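Local coordinates for protein myosin-17 (Arabidopsis thaliana, PDB 7KFL) that probably carries organelles and vesicles along actin filaments as a class XI myosin, with this globular tail domain recognising the cargo, at residues A[35-40]-A[89-94]; A[44-49]-A[150-155]; A[312-317]-A[340-345]; A[255-258]-A[263-266]; A[221-226]-A[281-286]. One frame throughout, in Å; residues are numbered along the deposited sequence.

Contact 1. Residues A[35-40]-A[89-94]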
# COMPACT_ATOMS: atom_id res chain seq x y z
N VAL A 35 11.89 -23.90 -5.43
CA VAL A 35 13.25 -24.51 -5.36
C VAL A 35 13.69 -24.57 -3.90
O VAL A 35 14.16 -25.65 -3.47
CB VAL A 35 14.26 -23.73 -6.23
CG1 VAL A 35 15.70 -24.11 -5.93
CG2 VAL A 35 13.97 -23.91 -7.71
N ILE A 36 13.56 -23.46 -3.16
CA ILE A 36 13.92 -23.36 -1.71
C ILE A 36 13.15 -24.44 -0.94
O ILE A 36 13.81 -25.27 -0.28
CB ILE A 36 13.65 -21.95 -1.16
CG1 ILE A 36 14.69 -20.94 -1.65
CG2 ILE A 36 13.57 -21.96 0.36
CD1 ILE A 36 14.27 -19.50 -1.50
N TYR A 37 11.82 -24.44 -1.05
CA TYR A 37 10.89 -25.32 -0.30
C TYR A 37 11.28 -26.79 -0.49
O TYR A 37 11.33 -27.53 0.51
CB TYR A 37 9.44 -25.10 -0.74
CG TYR A 37 8.44 -25.97 -0.02
CD1 TYR A 37 8.25 -25.85 1.35
CD2 TYR A 37 7.69 -26.92 -0.70
CE1 TYR A 37 7.34 -26.65 2.02
CE2 TYR A 37 6.78 -27.72 -0.04
CZ TYR A 37 6.60 -27.58 1.32
OH TYR A 37 5.70 -28.37 1.98
N LYS A 38 11.54 -27.20 -1.74
CA LYS A 38 11.78 -28.62 -2.12
C LYS A 38 13.12 -29.11 -1.55
O LYS A 38 13.14 -30.23 -1.01
CB LYS A 38 11.73 -28.76 -3.65
CG LYS A 38 10.33 -28.68 -4.23
CD LYS A 38 10.25 -29.09 -5.67
CE LYS A 38 8.82 -29.24 -6.14
NZ LYS A 38 8.74 -29.26 -7.62
N CYS A 39 14.18 -28.31 -1.66
CA CYS A 39 15.51 -28.58 -1.04
C CYS A 39 15.34 -28.85 0.46
O CYS A 39 15.84 -29.89 0.93
CB CYS A 39 16.47 -27.41 -1.24
SG CYS A 39 16.98 -27.20 -2.97
N LEU A 40 14.64 -27.95 1.17
CA LEU A 40 14.41 -28.04 2.63
C LEU A 40 13.59 -29.29 2.94
O LEU A 40 13.84 -29.91 4.00
CB LEU A 40 13.69 -26.77 3.11
CG LEU A 40 14.44 -25.45 2.93
CD1 LEU A 40 13.64 -24.29 3.50
CD2 LEU A 40 15.83 -25.49 3.56
N GLN A 89 3.27 -22.05 5.92
CA GLN A 89 2.02 -21.88 6.72
C GLN A 89 1.21 -23.19 6.71
O GLN A 89 0.62 -23.50 7.76
CB GLN A 89 1.19 -20.72 6.17
CG GLN A 89 -0.17 -20.56 6.84
CD GLN A 89 -0.08 -20.14 8.29
OE1 GLN A 89 0.92 -19.56 8.72
NE2 GLN A 89 -1.12 -20.43 9.05
N ARG A 90 1.19 -23.90 5.59
CA ARG A 90 0.38 -25.13 5.38
C ARG A 90 1.20 -26.39 5.69
O ARG A 90 0.62 -27.49 5.60
CB ARG A 90 -0.15 -25.18 3.94
CG ARG A 90 -1.16 -24.10 3.59
CD ARG A 90 -1.65 -24.22 2.16
NE ARG A 90 -2.53 -23.13 1.76
CZ ARG A 90 -3.03 -22.96 0.54
NH1 ARG A 90 -2.73 -23.80 -0.44
NH2 ARG A 90 -3.82 -21.93 0.29
N THR A 91 2.48 -26.25 6.04
CA THR A 91 3.44 -27.37 6.24
C THR A 91 3.84 -27.48 7.72
O THR A 91 3.49 -28.50 8.35
CB THR A 91 4.66 -27.21 5.33
OG1 THR A 91 4.21 -27.27 3.98
CG2 THR A 91 5.73 -28.26 5.55
N LEU A 92 4.55 -26.48 8.24
CA LEU A 92 5.19 -26.50 9.59
C LEU A 92 4.11 -26.62 10.67
O LEU A 92 3.28 -25.69 10.78
CB LEU A 92 6.02 -25.23 9.79
CG LEU A 92 7.07 -24.91 8.73
CD1 LEU A 92 8.09 -23.91 9.27
CD2 LEU A 92 7.78 -26.16 8.23
N LYS A 93 4.12 -27.72 11.43
CA LYS A 93 3.37 -27.88 12.71
C LYS A 93 4.24 -27.34 13.85
O LYS A 93 5.43 -27.70 13.90
CB LYS A 93 3.02 -29.35 12.97
CG LYS A 93 1.78 -29.88 12.25
CD LYS A 93 1.57 -31.37 12.49
CE LYS A 93 0.39 -31.96 11.74
NZ LYS A 93 -0.79 -32.18 12.62
N ALA A 94 3.66 -26.52 14.74
CA ALA A 94 4.36 -25.85 15.86
C ALA A 94 4.74 -26.89 16.93
O ALA A 94 3.94 -27.82 17.17
CB ALA A 94 3.49 -24.77 16.44
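The ring of Tyr37 meets Thr91 at its hydroxyl end, and Thr91 OG1 stands oblique to the ring plane, 3.6 Å from Tyr37 CZ. Leucines from outside the two segments also touch this side chain: Leu84 and Leu87 of helix 71-89 and Leu143 of a loop. The pair is a compact example of how one buried phenol can tie a helix to a distant turn. The two side chains approach from opposite directions, and Tyr37 OH donates a hydrogen bond of 2.7 Å to Thr91 OG1. At Tyr37 OH the angle from CZ to Thr91 OG1 is about 119°, near what a phenol donor prefers. With CG anti to the backbone N (chi1 180°), Tyr37 swings its ring away from the helix and carries the oxygen across a gap of 10.1 Å between Tyr37 CA and Thr91 CA. Thr91 OG1 also donates to Leu87 O, one helical turn earlier, so this buried oxygen is both acceptor and donor and its rotation is well fixed. The methyl group of Thr91 adds a looser touch, with CG2 3.6 Å from Tyr37 OH. The contact thus joins helix 31-43 to the chain just past helix 71-89, where Thr91 leads into strand 92-93; that strand pairs in parallel with strand 146-147, while helices 4-20 and 53-65 pack against neighbouring residues of helix 31-43.

Contact 2. Residues A[44-49]-A[150-155]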
# COMPACT_ATOMS: atom_id res chain seq x y z
N ARG A 44 15.20 -32.50 4.68
CA ARG A 44 14.45 -32.57 5.96
C ARG A 44 14.97 -31.49 6.91
O ARG A 44 15.14 -31.78 8.11
CB ARG A 44 14.55 -33.98 6.57
CG ARG A 44 14.07 -35.09 5.64
CD ARG A 44 14.39 -36.48 6.17
NE ARG A 44 13.75 -36.76 7.45
CZ ARG A 44 12.54 -37.30 7.61
NH1 ARG A 44 11.80 -37.63 6.56
NH2 ARG A 44 12.07 -37.51 8.83
N SER A 45 15.21 -30.28 6.39
CA SER A 45 15.79 -29.12 7.11
C SER A 45 14.78 -28.55 8.11
O SER A 45 15.21 -27.83 9.04
CB SER A 45 16.25 -28.05 6.15
OG SER A 45 17.36 -28.50 5.39
N PHE A 46 13.49 -28.84 7.93
CA PHE A 46 12.41 -28.44 8.86
C PHE A 46 12.49 -29.27 10.15
O PHE A 46 11.93 -28.83 11.17
CB PHE A 46 11.03 -28.57 8.19
CG PHE A 46 10.81 -27.68 6.99
CD1 PHE A 46 11.10 -26.33 7.04
CD2 PHE A 46 10.29 -28.20 5.82
CE1 PHE A 46 10.88 -25.51 5.94
CE2 PHE A 46 10.07 -27.39 4.72
CZ PHE A 46 10.37 -26.04 4.78
N GLU A 47 13.18 -30.42 10.11
CA GLU A 47 13.20 -31.43 11.20
C GLU A 47 14.56 -31.47 11.91
O GLU A 47 14.66 -32.22 12.90
CB GLU A 47 12.83 -32.80 10.65
CG GLU A 47 11.35 -32.95 10.34
CD GLU A 47 10.99 -34.16 9.50
OE1 GLU A 47 11.36 -34.19 8.30
OE2 GLU A 47 10.35 -35.09 10.05
N VAL A 48 15.57 -30.72 11.45
CA VAL A 48 16.91 -30.66 12.11
C VAL A 48 16.85 -29.65 13.26
O VAL A 48 16.18 -28.61 13.11
CB VAL A 48 18.05 -30.32 11.13
CG1 VAL A 48 18.11 -31.31 9.98
CG2 VAL A 48 17.97 -28.90 10.59
N GLU A 49 17.56 -29.94 14.35
CA GLU A 49 17.55 -29.14 15.61
C GLU A 49 18.44 -27.91 15.45
O GLU A 49 18.26 -26.95 16.22
CB GLU A 49 18.02 -30.01 16.78
CG GLU A 49 17.14 -31.23 17.04
CD GLU A 49 15.86 -30.97 17.81
OE1 GLU A 49 15.67 -29.83 18.28
OE2 GLU A 49 15.06 -31.91 17.95
N TYR A 150 13.08 -25.87 15.98
CA TYR A 150 13.18 -24.44 16.39
C TYR A 150 13.82 -23.60 15.28
O TYR A 150 13.38 -22.48 15.05
CB TYR A 150 13.90 -24.31 17.73
CG TYR A 150 13.15 -24.91 18.90
CD1 TYR A 150 11.77 -24.84 18.97
CD2 TYR A 150 13.82 -25.56 19.93
CE1 TYR A 150 11.07 -25.38 20.04
CE2 TYR A 150 13.13 -26.11 21.00
CZ TYR A 150 11.75 -26.02 21.05
OH TYR A 150 11.06 -26.56 22.10
N PRO A 151 14.86 -24.08 14.56
CA PRO A 151 15.42 -23.31 13.44
C PRO A 151 14.37 -22.93 12.38
O PRO A 151 14.42 -21.83 11.87
CB PRO A 151 16.47 -24.24 12.84
CG PRO A 151 16.86 -25.15 13.99
CD PRO A 151 15.58 -25.34 14.78
N ALA A 152 13.44 -23.85 12.10
CA ALA A 152 12.40 -23.73 11.04
C ALA A 152 11.30 -22.76 11.47
O ALA A 152 10.81 -22.01 10.61
CB ALA A 152 11.84 -25.10 10.73
N LEU A 153 10.90 -22.78 12.75
CA LEU A 153 9.84 -21.90 13.30
C LEU A 153 10.35 -20.45 13.35
O LEU A 153 9.53 -19.54 13.09
CB LEU A 153 9.43 -22.38 14.70
CG LEU A 153 8.80 -23.77 14.76
CD1 LEU A 153 8.60 -24.21 16.20
CD2 LEU A 153 7.48 -23.82 14.00
N LEU A 154 11.63 -20.26 13.67
CA LEU A 154 12.30 -18.93 13.67
C LEU A 154 12.34 -18.39 12.24
O LEU A 154 12.17 -17.17 12.06
CB LEU A 154 13.72 -19.07 14.23
CG LEU A 154 14.52 -17.76 14.31
CD1 LEU A 154 13.89 -16.81 15.32
CD2 LEU A 154 15.97 -18.03 14.67
N PHE A 155 12.57 -19.27 11.26
CA PHE A 155 12.69 -18.93 9.81
C PHE A 155 11.36 -18.38 9.29
O PHE A 155 11.37 -17.35 8.60
CB PHE A 155 13.14 -20.13 8.99
CG PHE A 155 13.16 -19.89 7.51
CD1 PHE A 155 14.05 -18.97 6.95
CD2 PHE A 155 12.29 -20.56 6.66
CE1 PHE A 155 14.07 -18.74 5.59
CE2 PHE A 155 12.31 -20.32 5.29
CZ PHE A 155 13.20 -19.41 4.76
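Glu49 O is touched by two ring carbons of Pro151, lying 3.2 Å from Pro151 CG and 3.4 Å from Pro151 CD, so a backbone carbonyl rests against the proline rather than finding a donor on it. Val48 O comes up to the same ring, 3.6 Å from Pro151 CG. Three residues earlier in the loop, Phe46 meets Ala152, whose methyl carbon CB sits at the edge of the Phe46 ring, near its plane and 4.0 Å from Phe46 CD1. That methyl also lies 3.8 Å from Phe46 O, so it touches both the ring edge and the backbone of Phe46. Although the CB of Phe46 points off the helix, its CG is anti to the carbonyl carbon (chi1 -63°), and this turn brings the ring round to Ala152. Segment 44-49 holds its own shape through a type I turn from Arg44 to Glu47, across which Arg44 and Glu47 form a salt bridge. Arg44 NH2 lies 3.2 Å from Glu47 OE2, which stands well out of the guanidinium plane, so only the charges attract. Pro151 occupies the first turn of helix 150-186, where an imino acid costs the helix no hydrogen bond, and a backbone bond between Phe46 and Lys149 fixes the loop just ahead of it. Phe54 of helix 53-65 covers Pro151 and Ala152. With no hydrogen bond between the segments, the contact rests on loop carbonyls set against C-H groups and on the apolar Phe46-Ala152 touch, the bare methyl of Ala152 letting the loop come close.

Contact 3. Residues A[312-317]-A[340-345]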
# COMPACT_ATOMS: atom_id res chain seq x y z
N HIS A 312 -22.90 24.89 -5.84
CA HIS A 312 -23.50 26.21 -6.14
C HIS A 312 -24.43 26.62 -4.99
O HIS A 312 -25.03 25.72 -4.37
CB HIS A 312 -24.25 26.19 -7.48
CG HIS A 312 -23.37 25.92 -8.66
ND1 HIS A 312 -22.31 26.74 -8.99
CD2 HIS A 312 -23.40 24.94 -9.59
CE1 HIS A 312 -21.71 26.27 -10.07
NE2 HIS A 312 -22.36 25.16 -10.46
N GLN A 313 -24.52 27.93 -4.72
CA GLN A 313 -25.44 28.53 -3.73
C GLN A 313 -25.22 27.86 -2.36
O GLN A 313 -26.13 27.15 -1.90
CB GLN A 313 -26.89 28.39 -4.20
CG GLN A 313 -27.15 29.01 -5.57
CD GLN A 313 -28.60 28.95 -5.97
OE1 GLN A 313 -29.22 29.97 -6.26
NE2 GLN A 313 -29.16 27.75 -5.98
N LYS A 314 -24.05 28.08 -1.76
CA LYS A 314 -23.69 27.61 -0.40
C LYS A 314 -24.54 28.32 0.65
O LYS A 314 -24.96 27.69 1.62
CB LYS A 314 -22.19 27.82 -0.13
CG LYS A 314 -21.26 26.93 -0.94
CD LYS A 314 -19.80 27.25 -0.72
CE LYS A 314 -18.88 26.47 -1.64
NZ LYS A 314 -18.99 26.93 -3.05
N PRO A 315 -24.82 29.64 0.52
CA PRO A 315 -25.66 30.36 1.48
C PRO A 315 -27.07 29.77 1.69
O PRO A 315 -27.60 29.91 2.77
CB PRO A 315 -25.79 31.76 0.87
CG PRO A 315 -24.53 31.92 0.04
CD PRO A 315 -24.29 30.54 -0.53
N LYS A 316 -27.64 29.13 0.66
CA LYS A 316 -29.02 28.57 0.67
C LYS A 316 -29.05 27.20 1.37
O LYS A 316 -30.16 26.75 1.72
CB LYS A 316 -29.56 28.44 -0.76
CG LYS A 316 -29.80 29.76 -1.48
CD LYS A 316 -30.58 29.61 -2.77
CE LYS A 316 -31.00 30.93 -3.36
NZ LYS A 316 -31.73 30.75 -4.64
N LYS A 317 -27.89 26.56 1.56
CA LYS A 317 -27.77 25.19 2.12
C LYS A 317 -27.98 25.23 3.64
O LYS A 317 -27.50 26.19 4.27
CB LYS A 317 -26.41 24.57 1.80
CG LYS A 317 -25.97 24.64 0.34
CD LYS A 317 -26.53 23.53 -0.53
CE LYS A 317 -26.61 23.91 -1.99
NZ LYS A 317 -27.26 22.85 -2.80
N THR A 340 -15.06 28.59 6.87
CA THR A 340 -14.61 29.91 7.37
C THR A 340 -13.41 30.42 6.55
O THR A 340 -13.20 31.65 6.54
CB THR A 340 -14.27 29.86 8.86
OG1 THR A 340 -13.32 28.81 9.07
CG2 THR A 340 -15.49 29.64 9.73
N MET A 341 -12.64 29.52 5.93
CA MET A 341 -11.41 29.85 5.16
C MET A 341 -11.73 29.96 3.66
O MET A 341 -10.87 30.49 2.92
CB MET A 341 -10.33 28.79 5.39
CG MET A 341 -8.92 29.32 5.28
SD MET A 341 -7.70 28.18 5.99
CE MET A 341 -7.85 26.79 4.86
N TYR A 342 -12.91 29.48 3.24
CA TYR A 342 -13.39 29.49 1.83
C TYR A 342 -13.36 30.92 1.28
O TYR A 342 -13.77 31.86 1.99
CB TYR A 342 -14.81 28.92 1.75
CG TYR A 342 -15.40 28.92 0.36
CD1 TYR A 342 -15.09 27.93 -0.55
CD2 TYR A 342 -16.27 29.93 -0.05
CE1 TYR A 342 -15.63 27.92 -1.83
CE2 TYR A 342 -16.82 29.93 -1.32
CZ TYR A 342 -16.50 28.93 -2.21
OH TYR A 342 -17.03 28.93 -3.47
N TRP A 343 -12.89 31.07 0.03
CA TRP A 343 -12.85 32.35 -0.73
C TRP A 343 -13.02 32.04 -2.22
O TRP A 343 -12.97 30.85 -2.58
CB TRP A 343 -11.55 33.11 -0.44
CG TRP A 343 -10.33 32.42 -0.95
CD1 TRP A 343 -9.78 31.26 -0.47
CD2 TRP A 343 -9.51 32.82 -2.07
NE1 TRP A 343 -8.67 30.93 -1.20
CE2 TRP A 343 -8.48 31.86 -2.19
CE3 TRP A 343 -9.54 33.89 -2.97
CZ2 TRP A 343 -7.50 31.94 -3.17
CZ3 TRP A 343 -8.56 33.97 -3.94
CH2 TRP A 343 -7.56 33.01 -4.04
N ASP A 344 -13.19 33.06 -3.06
CA ASP A 344 -13.52 32.90 -4.50
C ASP A 344 -13.27 34.22 -5.24
O ASP A 344 -14.14 35.11 -5.17
CB ASP A 344 -14.96 32.40 -4.65
CG ASP A 344 -15.31 31.90 -6.04
OD1 ASP A 344 -14.46 32.01 -6.94
OD2 ASP A 344 -16.44 31.41 -6.21
N ASP A 345 -12.13 34.33 -5.94
CA ASP A 345 -11.76 35.48 -6.80
C ASP A 345 -12.00 35.13 -8.27
O ASP A 345 -11.40 35.80 -9.14
CB ASP A 345 -10.31 35.91 -6.57
CG ASP A 345 -10.09 36.73 -5.32
OD1 ASP A 345 -10.86 36.54 -4.35
OD2 ASP A 345 -9.16 37.56 -5.32
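Lys314 lies over one face of the Tyr342 ring, the two side chains reaching in from opposite directions. Its CD stands 4.2 Å from the ring centroid and 20° off the normal, a CH-pi contact, and CE follows at 3.5 Å from Tyr342 CZ. The lysine chain is extended until its last torsion, where a bend (chi4 70°) drops the ammonium to the phenol oxygen: Lys314 NZ donates to Tyr342 OH over 2.8 Å. Tyr342 answers with a first torsion of 179°, its ring pointing opposite the main-chain nitrogen and so at the loop. Both segments belong to the DIL domain, which is found in the tails of class V and XI myosins, and here the residue just past helix 332-341 meets the loop between helices 300-309 and 319-326. A phenylalanine in place of Tyr342 would keep the lysine's apolar cover, yet the ammonium would probably be left without one of its oxygen mates. Two more grip it: Leu309 O and Ile311 O, carbonyls at and just beyond the end of helix 300-309, which probably help to steady the positive charge. Tyr342 OH is also bonded to Thr349 OG1, itself held by Asp344 OD2, whose carboxylate oxygen lies 6.0 Å from Lys314 NZ.

Contact 4. Residues A[255-258]-A[263-266]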
# COMPACT_ATOMS: atom_id res chain seq x y z
N PHE A 255 -6.51 16.45 1.29
CA PHE A 255 -7.53 16.91 2.27
C PHE A 255 -6.88 17.82 3.31
O PHE A 255 -7.54 18.79 3.72
CB PHE A 255 -8.23 15.73 2.95
CG PHE A 255 -9.30 16.17 3.92
CD1 PHE A 255 -10.55 16.54 3.46
CD2 PHE A 255 -9.05 16.25 5.27
CE1 PHE A 255 -11.54 16.95 4.34
CE2 PHE A 255 -10.03 16.66 6.16
CZ PHE A 255 -11.27 17.01 5.69
N ASN A 256 -5.66 17.52 3.74
CA ASN A 256 -4.93 18.32 4.77
C ASN A 256 -4.61 19.71 4.22
O ASN A 256 -4.63 20.66 5.01
CB ASN A 256 -3.68 17.60 5.28
CG ASN A 256 -3.98 16.47 6.24
OD1 ASN A 256 -5.12 16.31 6.69
ND2 ASN A 256 -2.97 15.68 6.56
N SER A 257 -4.35 19.83 2.91
CA SER A 257 -3.99 21.11 2.24
C SER A 257 -5.21 22.04 2.19
O SER A 257 -5.02 23.27 2.24
CB SER A 257 -3.39 20.88 0.88
OG SER A 257 -4.34 20.36 -0.03
N LEU A 258 -6.42 21.47 2.11
CA LEU A 258 -7.70 22.25 2.18
C LEU A 258 -7.83 22.89 3.57
O LEU A 258 -8.31 24.04 3.63
CB LEU A 258 -8.89 21.33 1.90
CG LEU A 258 -8.99 20.74 0.49
CD1 LEU A 258 -10.37 20.17 0.25
CD2 LEU A 258 -8.65 21.77 -0.58
N GLU A 263 -5.22 29.29 0.20
CA GLU A 263 -5.26 29.35 -1.29
C GLU A 263 -5.86 28.07 -1.89
O GLU A 263 -6.39 28.16 -3.01
CB GLU A 263 -3.87 29.61 -1.87
CG GLU A 263 -2.86 28.49 -1.63
CD GLU A 263 -2.04 28.61 -0.36
OE1 GLU A 263 -2.51 29.29 0.58
OE2 GLU A 263 -0.94 28.02 -0.30
N CYS A 264 -5.76 26.93 -1.20
CA CYS A 264 -6.32 25.62 -1.65
C CYS A 264 -7.82 25.53 -1.31
O CYS A 264 -8.50 24.67 -1.89
CB CYS A 264 -5.60 24.44 -1.02
SG CYS A 264 -3.84 24.36 -1.45
N CYS A 265 -8.30 26.39 -0.41
CA CYS A 265 -9.71 26.41 0.07
C CYS A 265 -10.50 27.43 -0.77
O CYS A 265 -11.04 28.39 -0.19
CB CYS A 265 -9.76 26.72 1.56
SG CYS A 265 -11.15 25.92 2.40
N SER A 266 -10.56 27.21 -2.08
CA SER A 266 -11.24 28.09 -3.07
C SER A 266 -12.11 27.25 -4.00
O SER A 266 -11.96 26.01 -4.00
CB SER A 266 -10.25 28.92 -3.85
OG SER A 266 -9.38 28.09 -4.61
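Leu258 and Cys264 meet most closely, with the methyl carbon Leu258 CD2 pressed to 3.2 Å from Cys264 O and lying 4.1 Å from Cys264 CB. Beside them the helix backbone faces the cysteines directly: Cys264 CB rests 3.5 Å from Ser257 O, and Cys265 SG comes within 3.6 Å of Leu258 O. Turned to the side of its own backbone N (chi1 -62°), the sulfur of Cys264 comes alongside Ser257, where SG is 4.2 Å from Ser257 CB. The two thiols diverge: Cys264 SG and Cys265 SG are 8.4 Å apart, too far for a disulfide. In the next shell Cys264 O receives a hydrogen bond from Asn269 ND2, and Ser257 OG is bonded back to Leu254 O within its own helix. Ser266 is the N-cap of helix 267-287: its OG takes the bond from Asn269 N, and a weak bond to Glu263 O ties it back into the turn. Farther out, Leu258 packs on Ile302, Ala305 and Leu309 of helix 300-309, while Cys265 touches Ile338 and Met341 of helix 332-341. This is the tight connection between two successive helices of the DIL domain, 236-260 and 267-287. Its chemistry implies a division of labour: the facing segments share no hydrogen bond and fit by apolar surface and sulfur against carbonyls, whereas the polar bonds around them fix where the turn ends and the following helix starts.

Contact 5. Residues A[221-226]-A[281-286]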
# COMPACT_ATOMS: atom_id res chain seq x y z
N SER A 221 2.93 6.67 -12.63
CA SER A 221 3.69 6.07 -11.50
C SER A 221 2.89 4.92 -10.87
O SER A 221 3.49 3.88 -10.58
CB SER A 221 4.08 7.11 -10.48
OG SER A 221 5.05 8.00 -11.02
N LEU A 222 1.58 5.11 -10.68
CA LEU A 222 0.68 4.04 -10.15
C LEU A 222 0.75 2.82 -11.07
O LEU A 222 0.93 1.71 -10.54
CB LEU A 222 -0.76 4.57 -10.04
CG LEU A 222 -1.02 5.64 -8.99
CD1 LEU A 222 -2.48 6.06 -8.99
CD2 LEU A 222 -0.61 5.17 -7.60
N ASN A 223 0.64 3.03 -12.39
CA ASN A 223 0.60 1.96 -13.42
C ASN A 223 1.95 1.24 -13.50
O ASN A 223 1.94 0.01 -13.68
CB ASN A 223 0.19 2.51 -14.80
CG ASN A 223 -1.30 2.56 -15.02
OD1 ASN A 223 -2.06 1.82 -14.39
ND2 ASN A 223 -1.75 3.43 -15.92
N SER A 224 3.06 1.97 -13.39
CA SER A 224 4.44 1.41 -13.37
C SER A 224 4.53 0.32 -12.31
O SER A 224 4.90 -0.83 -12.65
CB SER A 224 5.47 2.47 -13.13
OG SER A 224 5.36 3.51 -14.09
N TYR A 225 4.18 0.66 -11.06
CA TYR A 225 4.27 -0.24 -9.88
C TYR A 225 3.25 -1.38 -10.04
O TYR A 225 3.60 -2.53 -9.73
CB TYR A 225 4.10 0.55 -8.58
CG TYR A 225 5.31 1.35 -8.19
CD1 TYR A 225 5.66 2.50 -8.88
CD2 TYR A 225 6.13 0.96 -7.14
CE1 TYR A 225 6.78 3.25 -8.54
CE2 TYR A 225 7.25 1.70 -6.78
CZ TYR A 225 7.58 2.85 -7.49
OH TYR A 225 8.67 3.59 -7.16
N LEU A 226 2.05 -1.07 -10.55
CA LEU A 226 1.01 -2.09 -10.84
C LEU A 226 1.57 -3.13 -11.81
O LEU A 226 1.49 -4.33 -11.50
CB LEU A 226 -0.25 -1.41 -11.40
CG LEU A 226 -1.38 -2.34 -11.81
CD1 LEU A 226 -1.79 -3.26 -10.66
CD2 LEU A 226 -2.58 -1.55 -12.31
N GLU A 281 -9.78 8.05 -10.44
CA GLU A 281 -10.98 7.19 -10.59
C GLU A 281 -10.80 6.30 -11.82
O GLU A 281 -11.06 5.08 -11.71
CB GLU A 281 -12.26 8.02 -10.71
CG GLU A 281 -13.54 7.20 -10.55
CD GLU A 281 -14.83 7.97 -10.76
OE1 GLU A 281 -14.77 9.20 -10.99
OE2 GLU A 281 -15.90 7.33 -10.70
N GLN A 282 -10.38 6.89 -12.94
CA GLN A 282 -10.14 6.20 -14.24
C GLN A 282 -9.10 5.09 -14.04
O GLN A 282 -9.32 3.98 -14.56
CB GLN A 282 -9.70 7.19 -15.31
CG GLN A 282 -10.86 7.87 -16.03
CD GLN A 282 -11.67 6.90 -16.86
OE1 GLN A 282 -11.14 5.94 -17.42
NE2 GLN A 282 -12.97 7.14 -16.94
N TRP A 283 -8.02 5.38 -13.30
CA TRP A 283 -6.95 4.41 -12.96
C TRP A 283 -7.54 3.22 -12.19
O TRP A 283 -7.13 2.08 -12.48
CB TRP A 283 -5.82 5.08 -12.16
CG TRP A 283 -4.76 4.10 -11.75
CD1 TRP A 283 -3.60 3.82 -12.41
CD2 TRP A 283 -4.80 3.23 -10.61
NE1 TRP A 283 -2.90 2.85 -11.75
CE2 TRP A 283 -3.61 2.47 -10.64
CE3 TRP A 283 -5.71 3.02 -9.57
CZ2 TRP A 283 -3.31 1.52 -9.67
CZ3 TRP A 283 -5.41 2.08 -8.60
CH2 TRP A 283 -4.23 1.34 -8.66
N CYS A 284 -8.45 3.48 -11.24
CA CYS A 284 -9.10 2.45 -10.39
C CYS A 284 -9.97 1.53 -11.26
O CYS A 284 -10.04 0.32 -10.97
CB CYS A 284 -9.94 3.08 -9.29
SG CYS A 284 -8.96 3.95 -8.03
N ILE A 285 -10.60 2.09 -12.30
CA ILE A 285 -11.49 1.34 -13.24
C ILE A 285 -10.62 0.47 -14.16
O ILE A 285 -10.96 -0.72 -14.33
CB ILE A 285 -12.39 2.31 -14.04
CG1 ILE A 285 -13.32 3.11 -13.11
CG2 ILE A 285 -13.18 1.57 -15.11
CD1 ILE A 285 -13.82 4.40 -13.71
N GLU A 286 -9.54 1.04 -14.71
CA GLU A 286 -8.58 0.35 -15.61
C GLU A 286 -7.89 -0.78 -14.85
O GLU A 286 -7.85 -1.91 -15.39
CB GLU A 286 -7.56 1.35 -16.17
CG GLU A 286 -8.13 2.30 -17.22
CD GLU A 286 -8.35 1.71 -18.60
OE1 GLU A 286 -7.73 0.67 -18.92
OE2 GLU A 286 -9.15 2.29 -19.36
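Leu222 lies across one face of the Trp283 indole, the two side chains meeting at about a right angle. The contact is chiefly CH-pi: Leu222 CD1 stands 4.0 Å from the centroid of the five-membered ring and only 7° off its normal. Leu222 CB is nearer still, 3.1 Å above the plane toward the rim. A second apolar touch comes from Leu226, whose CD2 approaches Trp283 CZ2 to 4.1 Å. Trp283 CG lies opposite the main-chain nitrogen, which reaches the indole out toward helix 205-231. On the polar side, Asn223 OD1 sits 3.0 Å from Trp283 NE1, oblique to the indole, with the amide and ring planes 33° apart. With an alanine in place of Trp283, Leu222 would lose the ring it lies over and a gap would probably open between the two helices. Arg219 of helix 205-231 also touches the tryptophan, as do the rings of Phe243 and Phe247 from helix 236-260. The two short segments run nearly parallel, 21° apart with axes 11.3 Å from each other, as expected of the first and third helices of an up-down-up bundle, here 205-231, 236-260 and 267-287 of the globular tail.

The five contacts fall into two touching pairs and one intermediate near the middle of this elongated helical tail. Contacts 1 and 2 have centres about 9 Å apart; Leu92 CD2 packs 3.5 Å from Phe46 CD1, and their segments alternate along the chain. At the opposite end, contacts 3 and 4 lie about 14 Å apart between centres and share a probable hydrogen bond from Trp343 N to Cys265 O, 3.3 Å, within the DIL domain. Contact 4 is nested inside the loop closed by contact 5, whose centre is about 25 Å away. Contacts 2 and 3, about 66 Å apart between centres, are the most widely separated.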